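PDB 6KNS: putative metal-dependent hydrolase from Bacillus subtilis, which is a zinc-binding protein of the metallo-beta-lactamase superfamily that probably acts as a hydrolase, possibly in tRNA 3'-end processing. Local coordinates for residues A24-L29 with V156-D161; V53-L58 with Q78-V83; A60-H65 with I118-D123; T216-P219 with V223-N226. All coordinates share one frame; numbering follows the deposited sequence.

Contact 1: A24-L29 with V156-D161. With ZN (zinc ion), chain H; ZN (zinc ion), chain G.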
loop_
_atom_site.group_PDB
_atom_site.type_symbol
_atom_site.label_atom_id
_atom_site.label_comp_id
_atom_site.label_asym_id
_atom_site.label_seq_id
_atom_site.Cartn_x
_atom_site.Cartn_y
_atom_site.Cartn_z
ATOM N N ALA A 24 -3.774 -8.378 2.315
ATOM C CA ALA A 24 -2.486 -7.776 1.980
ATOM C C ALA A 24 -1.680 -8.620 1.009
ATOM O O ALA A 24 -1.972 -9.813 0.814
ATOM C CB ALA A 24 -1.668 -7.462 3.262
ATOM N N THR A 25 -0.667 -8.014 0.385
ATOM C CA THR A 25 0.282 -8.788 -0.447
ATOM C C THR A 25 1.553 -9.025 0.390
ATOM O O THR A 25 1.537 -8.776 1.600
ATOM C CB THR A 25 0.551 -8.156 -1.807
ATOM O OG1 THR A 25 1.356 -6.977 -1.678
ATOM C CG2 THR A 25 -0.764 -7.783 -2.517
ATOM N N SER A 26 2.613 -9.570 -0.218
ATOM C CA SER A 26 3.736 -10.094 0.528
ATOM C C SER A 26 4.348 -9.200 1.616
ATOM O O SER A 26 4.791 -8.097 1.364
ATOM C CB SER A 26 4.838 -10.540 -0.411
ATOM O OG SER A 26 4.384 -11.575 -1.276
ATOM N N GLY A 27 4.396 -9.757 2.818
ATOM C CA GLY A 27 5.057 -9.178 3.980
ATOM C C GLY A 27 5.119 -10.201 5.109
ATOM O O GLY A 27 4.089 -10.798 5.484
ATOM N N TYR A 28 6.324 -10.437 5.634
ATOM C CA TYR A 28 6.534 -11.442 6.708
ATOM C C TYR A 28 7.367 -10.849 7.836
ATOM O O TYR A 28 8.456 -10.310 7.593
ATOM C CB TYR A 28 7.211 -12.681 6.149
ATOM C CG TYR A 28 6.448 -13.184 4.980
ATOM C CD1 TYR A 28 5.439 -14.108 5.147
ATOM C CD2 TYR A 28 6.683 -12.688 3.709
ATOM C CE1 TYR A 28 4.687 -14.550 4.069
ATOM C CE2 TYR A 28 5.943 -13.125 2.632
ATOM C CZ TYR A 28 4.944 -14.067 2.825
ATOM O OH TYR A 28 4.208 -14.498 1.772
ATOM N N LEU A 29 6.868 -10.968 9.067
ATOM C CA LEU A 29 7.541 -10.397 10.211
ATOM C C LEU A 29 8.320 -11.495 10.926
ATOM O O LEU A 29 7.727 -12.443 11.439
ATOM C CB LEU A 29 6.529 -9.759 11.152
ATOM C CG LEU A 29 6.996 -9.321 12.553
ATOM C CD1 LEU A 29 8.061 -8.244 12.522
ATOM C CD2 LEU A 29 5.804 -8.811 13.317
ATOM N N VAL A 156 14.306 -20.835 8.641
ATOM C CA VAL A 156 13.161 -20.662 7.779
ATOM C C VAL A 156 13.627 -20.328 6.365
ATOM O O VAL A 156 14.485 -19.481 6.184
ATOM C CB VAL A 156 12.222 -19.537 8.319
ATOM C CG1 VAL A 156 11.055 -19.311 7.409
ATOM C CG2 VAL A 156 11.731 -19.886 9.749
ATOM N N VAL A 157 13.030 -20.965 5.361
ATOM C CA VAL A 157 13.336 -20.674 3.970
ATOM C C VAL A 157 12.105 -20.034 3.361
ATOM O O VAL A 157 10.983 -20.534 3.522
ATOM C CB VAL A 157 13.749 -21.948 3.185
ATOM C CG1 VAL A 157 13.848 -21.663 1.683
ATOM C CG2 VAL A 157 15.080 -22.502 3.705
ATOM N N TYR A 158 12.331 -18.917 2.682
ATOM C CA TYR A 158 11.328 -18.164 1.940
ATOM C C TYR A 158 11.735 -18.207 0.478
ATOM O O TYR A 158 12.818 -17.761 0.139
ATOM C CB TYR A 158 11.341 -16.713 2.422
ATOM C CG TYR A 158 10.476 -15.749 1.684
ATOM C CD1 TYR A 158 9.145 -16.052 1.395
ATOM C CD2 TYR A 158 10.970 -14.488 1.296
ATOM C CE1 TYR A 158 8.309 -15.116 0.733
ATOM C CE2 TYR A 158 10.156 -13.550 0.642
ATOM C CZ TYR A 158 8.832 -13.866 0.368
ATOM O OH TYR A 158 8.025 -12.959 -0.271
ATOM N N THR A 159 10.896 -18.767 -0.379
ATOM C CA THR A 159 11.211 -18.877 -1.798
ATOM C C THR A 159 11.134 -17.536 -2.530
ATOM O O THR A 159 11.556 -17.446 -3.681
ATOM C CB THR A 159 10.222 -19.817 -2.550
ATOM O OG1 THR A 159 8.900 -19.246 -2.505
ATOM C CG2 THR A 159 10.198 -21.214 -1.953
ATOM N N ALA A 160 10.568 -16.500 -1.911
ATOM C CA ALA A 160 10.154 -15.343 -2.666
ATOM C C ALA A 160 9.343 -15.863 -3.868
ATOM O O ALA A 160 8.603 -16.860 -3.743
ATOM C CB ALA A 160 11.351 -14.486 -3.091
ATOM N N ASP A 161 9.468 -15.206 -5.014
ATOM C CA ASP A 161 8.747 -15.606 -6.211
ATOM C C ASP A 161 9.650 -16.369 -7.128
ATOM O O ASP A 161 10.750 -15.910 -7.426
ATOM C CB ASP A 161 8.306 -14.391 -6.991
ATOM C CG ASP A 161 7.191 -13.622 -6.310
ATOM O OD1 ASP A 161 6.876 -13.813 -5.106
ATOM O OD2 ASP A 161 6.617 -12.840 -7.048
HETATM ZN ZN ZN H . 7.246 -11.046 -8.456
HETATM ZN ZN ZN G . 5.130 -11.416 -6.132
HETATM O O HOH W 1 4.796 -14.140 -0.714
#

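Contact 2: V53-L58 with Q78-V83. With CA (calcium ion), chain F.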
loop_
_atom_site.group_PDB
_atom_site.type_symbol
_atom_site.label_atom_id
_atom_site.label_comp_id
_atom_site.label_asym_id
_atom_site.label_seq_id
_atom_site.Cartn_x
_atom_site.Cartn_y
_atom_site.Cartn_z
ATOM N N VAL A 53 3.580 -4.407 15.484
ATOM C CA VAL A 53 4.845 -3.748 15.835
ATOM C C VAL A 53 4.851 -2.326 15.275
ATOM O O VAL A 53 4.521 -2.116 14.103
ATOM C CB VAL A 53 6.082 -4.562 15.351
ATOM C CG1 VAL A 53 5.921 -4.904 13.921
ATOM C CG2 VAL A 53 7.407 -3.786 15.553
ATOM N N PRO A 54 5.152 -1.334 16.142
ATOM C CA PRO A 54 5.158 0.045 15.670
ATOM C C PRO A 54 6.399 0.288 14.857
ATOM O O PRO A 54 7.433 -0.412 15.058
ATOM C CB PRO A 54 5.118 0.880 16.952
ATOM C CG PRO A 54 5.693 -0.023 18.021
ATOM C CD PRO A 54 5.458 -1.449 17.573
ATOM N N ALA A 55 6.295 1.242 13.934
ATOM C CA ALA A 55 7.374 1.575 13.008
ATOM C C ALA A 55 8.724 1.765 13.685
ATOM O O ALA A 55 9.741 1.240 13.224
ATOM C CB ALA A 55 7.017 2.804 12.228
ATOM N N GLU A 56 8.734 2.505 14.788
ATOM C CA GLU A 56 9.991 2.807 15.509
ATOM C C GLU A 56 10.679 1.569 16.162
ATOM O O GLU A 56 11.865 1.596 16.477
ATOM C CB GLU A 56 9.723 3.873 16.564
ATOM C CG GLU A 56 8.866 3.371 17.782
ATOM C CD GLU A 56 7.368 3.780 17.739
ATOM O OE1 GLU A 56 6.814 4.007 16.610
ATOM O OE2 GLU A 56 6.757 3.841 18.855
ATOM N N LYS A 57 9.939 0.482 16.357
ATOM C CA LYS A 57 10.519 -0.740 16.895
ATOM C C LYS A 57 10.949 -1.714 15.792
ATOM O O LYS A 57 11.472 -2.760 16.064
ATOM C CB LYS A 57 9.540 -1.384 17.878
ATOM C CG LYS A 57 9.586 -0.721 19.260
ATOM C CD LYS A 57 8.493 -1.287 20.188
ATOM C CE LYS A 57 8.340 -0.488 21.520
ATOM N NZ LYS A 57 6.937 -0.534 22.065
ATOM N N LEU A 58 10.788 -1.331 14.537
ATOM C CA LEU A 58 11.203 -2.163 13.430
ATOM C C LEU A 58 12.708 -1.958 13.203
ATOM O O LEU A 58 13.155 -0.833 13.042
ATOM C CB LEU A 58 10.364 -1.774 12.213
ATOM C CG LEU A 58 10.369 -2.651 10.974
ATOM C CD1 LEU A 58 9.682 -4.022 11.271
ATOM C CD2 LEU A 58 9.661 -1.867 9.875
ATOM N N GLN A 78 8.907 5.106 4.627
ATOM C CA GLN A 78 9.823 6.220 4.699
ATOM C C GLN A 78 9.163 7.433 5.303
ATOM O O GLN A 78 9.756 8.104 6.164
ATOM C CB GLN A 78 10.444 6.515 3.316
ATOM C CG GLN A 78 11.331 5.341 2.825
ATOM C CD GLN A 78 11.678 5.456 1.353
ATOM O OE1 GLN A 78 10.929 6.043 0.582
ATOM N NE2 GLN A 78 12.841 4.920 0.964
ATOM N N PHE A 79 7.928 7.709 4.917
ATOM C CA PHE A 79 7.236 8.787 5.593
ATOM C C PHE A 79 6.971 8.478 7.088
ATOM O O PHE A 79 7.054 9.378 7.902
ATOM C CB PHE A 79 5.956 9.147 4.878
ATOM C CG PHE A 79 6.148 9.908 3.578
ATOM C CD1 PHE A 79 7.407 10.397 3.173
ATOM C CD2 PHE A 79 5.033 10.221 2.790
ATOM C CE1 PHE A 79 7.555 11.121 1.976
ATOM C CE2 PHE A 79 5.178 10.955 1.598
ATOM C CZ PHE A 79 6.437 11.413 1.202
ATOM N N ALA A 80 6.663 7.219 7.443
ATOM C CA ALA A 80 6.432 6.851 8.846
ATOM C C ALA A 80 7.686 7.148 9.668
ATOM O O ALA A 80 7.592 7.667 10.775
ATOM C CB ALA A 80 6.012 5.367 8.990
ATOM N N LYS A 81 8.858 6.838 9.127
ATOM C CA LYS A 81 10.097 7.145 9.824
ATOM C C LYS A 81 10.299 8.644 9.942
ATOM O O LYS A 81 10.701 9.134 11.003
ATOM C CB LYS A 81 11.292 6.491 9.131
ATOM C CG LYS A 81 11.302 4.944 9.265
ATOM C CD LYS A 81 11.498 4.456 10.693
ATOM C CE LYS A 81 12.848 4.887 11.213
ATOM N NZ LYS A 81 13.025 4.464 12.599
ATOM N N GLN A 82 9.998 9.381 8.873
ATOM C CA GLN A 82 10.085 10.828 8.959
ATOM C C GLN A 82 9.155 11.424 10.020
ATOM O O GLN A 82 9.553 12.296 10.783
ATOM C CB GLN A 82 9.818 11.486 7.620
ATOM C CG GLN A 82 10.073 13.015 7.587
ATOM C CD GLN A 82 10.002 13.541 6.161
ATOM O OE1 GLN A 82 9.362 12.931 5.305
ATOM N NE2 GLN A 82 10.689 14.645 5.884
ATOM N N VAL A 83 7.919 10.961 10.079
ATOM C CA VAL A 83 7.008 11.488 11.089
ATOM C C VAL A 83 7.493 11.096 12.501
ATOM O O VAL A 83 7.460 11.929 13.403
ATOM C CB VAL A 83 5.587 11.058 10.842
ATOM C CG1 VAL A 83 4.720 11.330 12.124
ATOM C CG2 VAL A 83 5.047 11.775 9.562
HETATM CA CA CA F . 13.376 -3.376 17.938
HETATM O O HOH W 2 12.352 1.793 12.602
HETATM O O HOH W 3 11.444 -4.967 17.504
#

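Contact 3: A60-H65 with I118-D123. With ZN (zinc ion), chain H.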
loop_
_atom_site.group_PDB
_atom_site.type_symbol
_atom_site.label_atom_id
_atom_site.label_comp_id
_atom_site.label_asym_id
_atom_site.label_seq_id
_atom_site.Cartn_x
_atom_site.Cartn_y
_atom_site.Cartn_z
ATOM N N ALA A 60 14.829 -3.695 10.835
ATOM C CA ALA A 60 15.329 -3.784 9.469
ATOM C C ALA A 60 14.263 -4.330 8.565
ATOM O O ALA A 60 13.325 -4.955 9.023
ATOM C CB ALA A 60 16.601 -4.667 9.414
ATOM N N VAL A 61 14.408 -4.033 7.286
ATOM C CA VAL A 61 13.574 -4.554 6.235
ATOM C C VAL A 61 14.509 -5.219 5.224
ATOM O O VAL A 61 15.620 -4.757 5.021
ATOM C CB VAL A 61 12.801 -3.438 5.542
ATOM C CG1 VAL A 61 11.963 -3.988 4.369
ATOM C CG2 VAL A 61 11.909 -2.687 6.549
ATOM N N ILE A 62 14.046 -6.298 4.596
ATOM C CA ILE A 62 14.752 -6.899 3.456
ATOM C C ILE A 62 13.734 -7.252 2.384
ATOM O O ILE A 62 12.629 -7.736 2.708
ATOM C CB ILE A 62 15.606 -8.141 3.858
ATOM C CG1 ILE A 62 16.344 -8.712 2.647
ATOM C CG2 ILE A 62 14.749 -9.262 4.423
ATOM C CD1 ILE A 62 17.539 -9.600 3.077
ATOM N N LEU A 63 14.115 -6.975 1.142
ATOM C CA LEU A 63 13.277 -7.072 -0.032
ATOM C C LEU A 63 13.790 -8.132 -1.015
ATOM O O LEU A 63 14.933 -8.091 -1.426
ATOM C CB LEU A 63 13.284 -5.728 -0.749
ATOM C CG LEU A 63 12.773 -4.570 0.099
ATOM C CD1 LEU A 63 12.846 -3.283 -0.747
ATOM C CD2 LEU A 63 11.314 -4.824 0.624
ATOM N N SER A 64 12.943 -9.112 -1.349
ATOM C CA SER A 64 13.352 -10.195 -2.246
ATOM C C SER A 64 13.521 -9.667 -3.686
ATOM O O SER A 64 14.408 -10.122 -4.413
ATOM C CB SER A 64 12.308 -11.306 -2.276
ATOM O OG SER A 64 11.035 -10.769 -2.638
ATOM N N HIS A 65 12.654 -8.741 -4.079
ATOM C CA HIS A 65 12.668 -8.171 -5.408
ATOM C C HIS A 65 11.760 -6.951 -5.481
ATOM O O HIS A 65 11.068 -6.634 -4.498
ATOM C CB HIS A 65 12.305 -9.204 -6.472
ATOM C CG HIS A 65 10.873 -9.677 -6.481
ATOM N ND1 HIS A 65 10.291 -10.352 -5.427
ATOM C CD2 HIS A 65 9.955 -9.679 -7.485
ATOM C CE1 HIS A 65 9.066 -10.719 -5.781
ATOM N NE2 HIS A 65 8.837 -10.318 -7.021
ATOM N N ILE A 118 20.784 -0.696 1.768
ATOM C CA ILE A 118 22.045 -1.424 1.834
ATOM C C ILE A 118 21.903 -2.600 0.903
ATOM O O ILE A 118 20.943 -3.366 1.035
ATOM C CB ILE A 118 22.370 -1.910 3.266
ATOM C CG1 ILE A 118 22.341 -0.728 4.256
ATOM C CG2 ILE A 118 23.744 -2.674 3.304
ATOM C CD1 ILE A 118 22.720 -1.130 5.773
ATOM N N ALA A 119 22.825 -2.713 -0.067
ATOM C CA ALA A 119 22.782 -3.769 -1.067
ATOM C C ALA A 119 23.207 -5.065 -0.410
ATOM O O ALA A 119 24.310 -5.141 0.118
ATOM C CB ALA A 119 23.746 -3.452 -2.229
ATOM N N PHE A 120 22.383 -6.106 -0.462
ATOM C CA PHE A 120 22.898 -7.410 -0.040
ATOM C C PHE A 120 23.660 -8.004 -1.179
ATOM O O PHE A 120 23.414 -7.655 -2.330
ATOM C CB PHE A 120 21.857 -8.365 0.543
ATOM C CG PHE A 120 20.690 -8.738 -0.364
ATOM C CD1 PHE A 120 20.820 -9.706 -1.341
ATOM C CD2 PHE A 120 19.434 -8.226 -0.125
ATOM C CE1 PHE A 120 19.719 -10.117 -2.123
ATOM C CE2 PHE A 120 18.331 -8.607 -0.898
ATOM C CZ PHE A 120 18.493 -9.572 -1.903
ATOM N N GLN A 121 24.613 -8.859 -0.852
ATOM C CA GLN A 121 25.394 -9.528 -1.852
ATOM C C GLN A 121 24.938 -10.989 -1.854
ATOM O O GLN A 121 25.016 -11.665 -0.833
ATOM C CB GLN A 121 26.896 -9.405 -1.529
ATOM C CG GLN A 121 27.444 -7.949 -1.535
ATOM C CD GLN A 121 26.941 -7.102 -2.750
ATOM O OE1 GLN A 121 26.746 -7.625 -3.865
ATOM N NE2 GLN A 121 26.715 -5.801 -2.518
ATOM N N PRO A 122 24.452 -11.469 -2.998
ATOM C CA PRO A 122 23.811 -12.773 -3.076
ATOM C C PRO A 122 24.722 -13.962 -2.774
ATOM O O PRO A 122 24.217 -15.001 -2.403
ATOM C CB PRO A 122 23.317 -12.859 -4.528
ATOM C CG PRO A 122 23.872 -11.752 -5.233
ATOM C CD PRO A 122 24.329 -10.715 -4.253
ATOM N N ASP A 123 26.035 -13.785 -2.906
ATOM C CA ASP A 123 27.026 -14.857 -2.646
ATOM C C ASP A 123 27.649 -14.824 -1.223
ATOM O O ASP A 123 28.574 -15.574 -0.947
ATOM C CB ASP A 123 28.145 -14.811 -3.714
ATOM C CG ASP A 123 28.802 -13.403 -3.848
ATOM O OD1 ASP A 123 28.089 -12.358 -3.678
ATOM O OD2 ASP A 123 30.032 -13.338 -4.167
HETATM ZN ZN ZN H . 7.246 -11.046 -8.456
#

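Contact 4: T216-P219 with V223-N226. With ZN (zinc ion), chain G.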
loop_
_atom_site.group_PDB
_atom_site.type_symbol
_atom_site.label_atom_id
_atom_site.label_comp_id
_atom_site.label_asym_id
_atom_site.label_seq_id
_atom_site.Cartn_x
_atom_site.Cartn_y
_atom_site.Cartn_z
ATOM N N THR A 216 1.932 -19.656 0.148
ATOM C CA THR A 216 1.627 -18.237 0.146
ATOM C C THR A 216 1.638 -17.657 -1.298
ATOM O O THR A 216 1.673 -18.399 -2.301
ATOM C CB THR A 216 2.606 -17.525 1.113
ATOM O OG1 THR A 216 2.211 -16.159 1.281
ATOM C CG2 THR A 216 4.072 -17.589 0.603
ATOM N N HIS A 217 1.559 -16.338 -1.404
ATOM C CA HIS A 217 1.494 -15.648 -2.697
ATOM C C HIS A 217 0.304 -16.170 -3.479
ATOM O O HIS A 217 0.413 -16.543 -4.639
ATOM C CB HIS A 217 2.780 -15.833 -3.471
ATOM C CG HIS A 217 3.103 -14.702 -4.382
ATOM N ND1 HIS A 217 2.611 -14.619 -5.667
ATOM C CD2 HIS A 217 3.838 -13.576 -4.173
ATOM C CE1 HIS A 217 3.068 -13.512 -6.230
ATOM N NE2 HIS A 217 3.811 -12.858 -5.343
ATOM N N LEU A 218 -0.840 -16.137 -2.812
ATOM C CA LEU A 218 -2.022 -16.898 -3.188
ATOM C C LEU A 218 -2.769 -16.278 -4.364
ATOM O O LEU A 218 -2.709 -15.065 -4.570
ATOM C CB LEU A 218 -2.967 -16.986 -1.990
ATOM C CG LEU A 218 -2.395 -17.627 -0.742
ATOM C CD1 LEU A 218 -3.423 -17.485 0.458
ATOM C CD2 LEU A 218 -1.998 -19.078 -1.049
ATOM N N PRO A 219 -3.488 -17.116 -5.133
ATOM C CA PRO A 219 -4.256 -16.634 -6.284
ATOM C C PRO A 219 -5.610 -16.048 -5.878
ATOM O O PRO A 219 -6.032 -16.212 -4.757
ATOM C CB PRO A 219 -4.474 -17.900 -7.110
ATOM C CG PRO A 219 -4.466 -19.019 -6.105
ATOM C CD PRO A 219 -3.476 -18.583 -5.040
ATOM N N VAL A 223 -10.422 -22.717 -4.931
ATOM C CA VAL A 223 -10.584 -23.105 -3.549
ATOM C C VAL A 223 -9.200 -23.259 -2.968
ATOM O O VAL A 223 -8.522 -24.255 -3.238
ATOM C CB VAL A 223 -11.327 -24.414 -3.457
ATOM C CG1 VAL A 223 -11.561 -24.810 -1.960
ATOM C CG2 VAL A 223 -12.616 -24.280 -4.244
ATOM N N HIS A 224 -8.788 -22.277 -2.175
ATOM C CA HIS A 224 -7.430 -22.235 -1.640
ATOM C C HIS A 224 -7.053 -23.504 -0.877
ATOM O O HIS A 224 -5.912 -23.918 -0.927
ATOM C CB HIS A 224 -7.245 -21.034 -0.694
ATOM C CG HIS A 224 -7.022 -19.730 -1.395
ATOM N ND1 HIS A 224 -7.076 -18.515 -0.743
ATOM C CD2 HIS A 224 -6.748 -19.449 -2.692
ATOM C CE1 HIS A 224 -6.832 -17.546 -1.608
ATOM N NE2 HIS A 224 -6.626 -18.085 -2.796
ATOM N N ASP A 225 -8.001 -24.091 -0.153
ATOM C CA ASP A 225 -7.748 -25.362 0.539
ATOM C C ASP A 225 -7.331 -26.492 -0.401
ATOM O O ASP A 225 -6.640 -27.425 0.032
ATOM C CB ASP A 225 -8.963 -25.788 1.373
ATOM C CG ASP A 225 -9.029 -25.078 2.739
ATOM O OD1 ASP A 225 -8.240 -24.136 2.977
ATOM O OD2 ASP A 225 -9.852 -25.488 3.583
ATOM N N ASN A 226 -7.711 -26.406 -1.677
ATOM C CA ASN A 226 -7.237 -27.380 -2.645
ATOM C C ASN A 226 -5.744 -27.315 -2.833
ATOM O O ASN A 226 -5.161 -28.334 -3.161
ATOM C CB ASN A 226 -7.909 -27.249 -4.007
ATOM C CG ASN A 226 -9.325 -27.782 -4.018
ATOM O OD1 ASN A 226 -9.721 -28.531 -3.143
ATOM N ND2 ASN A 226 -10.088 -27.401 -5.021
HETATM ZN ZN ZN G . 5.130 -11.416 -6.132
#

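Contact 1: A24-L29 with V156-D161
Y28 and Y158 meet through different first torsions: CG of Y28 lies anti to its carbonyl carbon (chi1 -53°), while CG of Y158 lies anti to its backbone nitrogen (chi1 174°). From facing strands 27-32 and 155-158, which belong to the two sheets of the metallo-beta-lactamase sandwich, the side chains converge and cross at about a right angle. Y28 CE2 comes 3.6 Å from Y158 CE1, and the ring planes are inclined at 53°, an oblique pairing. The backbone N of A160 lies against one face of the Y158 ring, over its centre and 3.5 Å from the plane. The hydroxyls are tied by a water in the plane of both rings: it is 2.6 Å from Y28 OH, donates to S26 OG at 2.7 Å and reaches Y158 OH only weakly. Each phenol oxygen also has a protein partner, T216 OG1 for Y28 and D40 OD2 for Y158. D161 OD2 bridges the dinuclear site, 2.4 Å from the zinc ion shared with H65 and 2.2 Å from that shared with H217. Aromatic carbon thus joins the sheets, while phenol oxygens, S26 and water form a polar layer beside the zincs, consistent with second-shell ordering.

Contact 2: V53-L58 with Q78-V83
A55 and A80 bring two methyl groups together, A55 CB to A80 CB at 4.3 Å, and this is the closest approach between 53-58 and 78-83. Both CB atoms are directed at the opposite segment, and with such short side chains the backbones come close, A55 CA lying 6.8 Å from A80 CA. K81 supplies the longer reach. Its CB starts off to one side of the turn, but three successive torsions near -65° (chi1 to chi3) coil the chain before the last one runs extended at 178°, carrying NZ back to the loop. The aliphatic part passes A55 at a looser distance, with CD 4.5 Å from A55 O. At its end K81 NZ donates a hydrogen bond to water 2 at 2.8 Å, and that water donates in turn to A55 O and to L58 O, so one water links the ammonium to two loop carbonyls; NZ also hydrogen-bonds to the backbone O of H92. In the metallo-beta-lactamase fold seen here, this joins the loop leading into strand 60-62 to a helix packed outside the sheet. K57 CB points away from the helix, and its carbonyl O binds the calcium ion at 2.7 Å, with D34, D59 and water 3 as further ligands. On the helix, F79 and A80 pack against the second subunit, where the F79 ring meets H68 of that neighbouring chain.

Contact 3: A60-H65 with I118-D123
Strand 60-62 and the segment 118-123 on strand 115-119 belong to the same mixed sheet, with strand 94-98 running between them, so the contact spans across an intervening strand: I62 CA and F120 CA are 8.9 Å apart. F120 closes that distance. Its CG sits between the backbone N and the carbonyl carbon (chi1 59°), and its CB points at the facing segment, which sends the ring over to I62 and L63. The side chains of I62 and F120 cross at about a right angle. I62 is extended, and its terminal CD1 lies 4.0 Å from F120 CD2, approaching the ring obliquely; I62 CG1 follows alongside at 4.1 Å from F120 CE2. From the backbone, L63 O comes to the ring edge in its plane, 3.5 Å from F120 CE2. The carbonyl thus faces the rim of ring hydrogens, where the weakly positive aromatic edge would be expected to suit it. F120 also stacks on F135, which draws the second sheet into the same buried cluster. Further along the chain, S64 OG accepts a nearly straight bond from H65 ND1 at 2.9 Å (163°), close to the imidazole plane. This fixes the rotation of the ring and leaves H65 NE2 to bind a zinc ion at 2.3 Å, together with H67, H140 and D161. A strand ending in a loop that delivers histidines to the metal is the classic arrangement of the metallo-beta-lactamase HxHxDH motif, here H65, H67, D69 and H70.

Contact 4: T216-P219 with V223-N226
H224 points its imidazole at L218 and P219, the two residues that follow the zinc ligand H217 in the metal-binding loop after strand 212-216 of the metallo-beta-lactamase fold. The ring is carried at the 225-231 helix end of the contact, its CB pointing at the loop and its CG anti to the carbonyl carbon. L218 meets it at a slant: L218 CB lies 3.9 Å from H224 NE2, while L218 CD1 reaches H224 ND1 at 4.0 Å, so both carbons touch the ring near its two nitrogens, obliquely. P219 is arranged otherwise, its side chain and the histidine sliding past each other in opposite directions, with P219 CD 3.9 Å from H224 NE2. L227, on the same helix, packs against both loop residues, and Y185 touches P219 and H224. The preceding residue, H217, binds a zinc ion through NE2 at 2.1 Å, with D69, H70 and D161 as co-ligands, so the contact lies directly beyond a first-shell residue. The polar component runs from ring to backbone: H224 NE2 donates to P219 O at 2.8 Å with an angle of 161°. That oxygen lies only 1° from the imidazole plane, whereas the donor is tilted 27° from the plane of the P219 carbonyl.

Contacts 1 and 3 are wholly buried: contact 1 pairs two tyrosines between the sheets, contact 3 sets a phenylalanine against an isoleucine and a backbone carbonyl within one sheet, and both end on ligands of the same zinc ion. Contact 4 is also buried, but its centre lies about 16 Å from the chain centre; it relies on a direct ring-to-backbone bond and meets contact 1 at the other zinc ion and through the Y28 to T216 hydroxyl pair. Contact 2 is partly buried, its centre about 19 Å from the chain centre, with a water bridge, a calcium ion and a subunit interface nearby; V53 nevertheless touches L29 of contact 1. Contacts 2 and 4 stay about 17 Å apart at their nearest atoms.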